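Local coordinates for protein monomethylamine methyltransferase MtmB1 (Methanosarcina barkeri, PDB 1NTH) that transfers the methyl group of monomethylamine to the corrinoid cofactor of its partner protein MtmC, a step in methanogenesis from methylamine, at residues 50-55 / 353-358. Sequence-based numbering, arbitrary orientation. Where two conformers were deposited one is given.
Sequences EFIPTD and SITDTA
Two bends, chi1 -50° and chi2 -61°, carry CD1 of Ile52, in one of its two conformers, forward to meet Thr355, where chi1 of -56° sets OG1 beside the backbone N and leaves CG2 anti to it. CD1 ends 3.8 Å from CG2 of Thr355, the two side chains lying at a slant to one another, and 3.5 Å from the backbone O of the same residue. That O accepts a hydrogen bond from OG of Ser359, so a methyl can lie against it without having to satisfy it. About one helical turn further on, CG1 of Ile52 passes 4.4 Å from CB of Ala358. The branched isoleucine thus spans the surface between two helix positions three residues apart. Each type fits its place: the small Ala358 suits a spot where the isoleucine passes over the helix, though without tight packing, while Thr355 offers a methyl to the contact and turns its hydroxyl to the backbone O of Ala351, as threonines buried in helices often do.

Helix 343-359 packs on the parallel strands of the TIM barrel, and the loop between helices 24-42 and 56-73 covers part of its outer side. Leu405 of helix 398-410 touches both Phe51 and Thr355. No hydrogen bond or salt bridge joins residues 50-55 to 353-358, so the buried contact rests on van der Waals packing and exclusion of water; the loop's hydrogen bonds go to other helices, N of Phe51 and of Ile52 to OD1 of Asn402, and O of Glu50 to NE1 of Trp317.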
loop_
_atom_site.group_PDB
_atom_site.type_symbol
_atom_site.label_atom_id
_atom_site.label_comp_id
_atom_site.label_asym_id
_atom_site.label_seq_id
_atom_site.Cartn_x
_atom_site.Cartn_y
_atom_site.Cartn_z
ATOM N N GLU A 50 -48.724 9.431 17.183
ATOM C CA GLU A 50 -47.484 10.186 17.004
ATOM C C GLU A 50 -46.504 9.460 16.094
ATOM O O GLU A 50 -46.397 8.237 16.145
ATOM C CB GLU A 50 -46.789 10.427 18.345
ATOM C CG GLU A 50 -47.461 11.422 19.264
ATOM C CD GLU A 50 -46.530 11.875 20.375
ATOM O OE1 GLU A 50 -46.017 11.008 21.118
ATOM O OE2 GLU A 50 -46.303 13.097 20.505
ATOM N N PHE A 51 -45.790 10.218 15.266
ATOM C CA PHE A 51 -44.786 9.636 14.379
ATOM C C PHE A 51 -43.480 9.514 15.156
ATOM O O PHE A 51 -42.764 8.519 15.043
ATOM C CB PHE A 51 -44.556 10.519 13.152
ATOM C CG PHE A 51 -45.701 10.527 12.189
ATOM C CD1 PHE A 51 -46.779 11.386 12.376
ATOM C CD2 PHE A 51 -45.703 9.674 11.091
ATOM C CE1 PHE A 51 -47.843 11.393 11.478
ATOM C CE2 PHE A 51 -46.760 9.673 10.190
ATOM C CZ PHE A 51 -47.832 10.537 10.382
ATOM N N ILE A 52 -43.182 10.544 15.942
ATOM C CA ILE A 52 -41.973 10.578 16.760
ATOM C C ILE A 52 -42.438 10.757 18.200
ATOM O O ILE A 52 -43.103 11.739 18.523
ATOM C CB ILE A 52 -41.070 11.772 16.386
ATOM C CG1 ILE A 52 -40.850 11.819 14.872
ATOM C CG2 ILE A 52 -39.737 11.657 17.109
ATOM C CD1 ILE A 52 -40.166 10.598 14.310
ATOM N N PRO A 53 -42.080 9.819 19.089
ATOM C CA PRO A 53 -42.486 9.896 20.498
ATOM C C PRO A 53 -41.918 11.063 21.292
ATOM O O PRO A 53 -40.793 11.504 21.058
ATOM C CB PRO A 53 -42.030 8.555 21.060
ATOM C CG PRO A 53 -40.790 8.276 20.263
ATOM C CD PRO A 53 -41.223 8.642 18.857
ATOM N N THR A 54 -42.719 11.546 22.238
ATOM C CA THR A 54 -42.340 12.641 23.121
ATOM C C THR A 54 -42.601 12.188 24.558
ATOM O O THR A 54 -42.478 12.967 25.501
ATOM C CB THR A 54 -43.167 13.916 22.837
ATOM O OG1 THR A 54 -44.561 13.638 23.021
ATOM C CG2 THR A 54 -42.941 14.389 21.409
ATOM N N ASP A 55 -42.970 10.917 24.710
ATOM C CA ASP A 55 -43.248 10.328 26.018
ATOM C C ASP A 55 -42.135 9.338 26.343
ATOM O O ASP A 55 -42.160 8.196 25.882
ATOM C CB ASP A 55 -44.590 9.589 25.990
ATOM C CG ASP A 55 -45.005 9.067 27.356
ATOM O OD1 ASP A 55 -44.124 8.708 28.163
ATOM O OD2 ASP A 55 -46.224 9.001 27.618
ATOM N N SER A 353 -37.926 11.252 5.043
ATOM C CA SER A 353 -36.720 11.981 5.421
ATOM C C SER A 353 -36.995 12.820 6.670
ATOM O O SER A 353 -36.149 12.934 7.556
ATOM C CB SER A 353 -36.258 12.878 4.270
ATOM O OG SER A 353 -35.083 13.589 4.625
ATOM N N ILE A 354 -38.187 13.404 6.746
ATOM C CA ILE A 354 -38.550 14.202 7.910
ATOM C C ILE A 354 -38.586 13.292 9.140
ATOM O O ILE A 354 -38.010 13.607 10.180
ATOM C CB ILE A 354 -39.937 14.864 7.725
ATOM C CG1 ILE A 354 -39.856 15.937 6.637
ATOM C CG2 ILE A 354 -40.426 15.447 9.049
ATOM C CD1 ILE A 354 -41.216 16.471 6.194
ATOM N N THR A 355 -39.254 12.152 9.000
ATOM C CA THR A 355 -39.377 11.191 10.089
ATOM C C THR A 355 -38.023 10.652 10.548
ATOM O O THR A 355 -37.727 10.638 11.744
ATOM C CB THR A 355 -40.259 10.001 9.668
ATOM O OG1 THR A 355 -41.539 10.486 9.239
ATOM C CG2 THR A 355 -40.445 9.031 10.830
ATOM N N ASP A 356 -37.208 10.209 9.596
ATOM C CA ASP A 356 -35.894 9.655 9.915
ATOM C C ASP A 356 -34.954 10.674 10.550
ATOM O O ASP A 356 -34.251 10.372 11.515
ATOM C CB ASP A 356 -35.235 9.081 8.657
ATOM C CG ASP A 356 -35.940 7.838 8.144
ATOM O OD1 ASP A 356 -36.639 7.176 8.945
ATOM O OD2 ASP A 356 -35.779 7.516 6.947
ATOM N N THR A 357 -34.934 11.882 10.003
ATOM C CA THR A 357 -34.072 12.930 10.533
ATOM C C THR A 357 -34.471 13.312 11.957
ATOM O O THR A 357 -33.637 13.333 12.864
ATOM C CB THR A 357 -34.121 14.182 9.631
ATOM O OG1 THR A 357 -33.666 13.836 8.317
ATOM C CG2 THR A 357 -33.241 15.289 10.196
ATOM N N ALA A 358 -35.752 13.596 12.165
ATOM C CA ALA A 358 -36.218 13.987 13.489
ATOM C C ALA A 358 -36.143 12.868 14.523
ATOM O O ALA A 358 -35.917 13.132 15.702
ATOM C CB ALA A 358 -37.642 14.514 13.398
#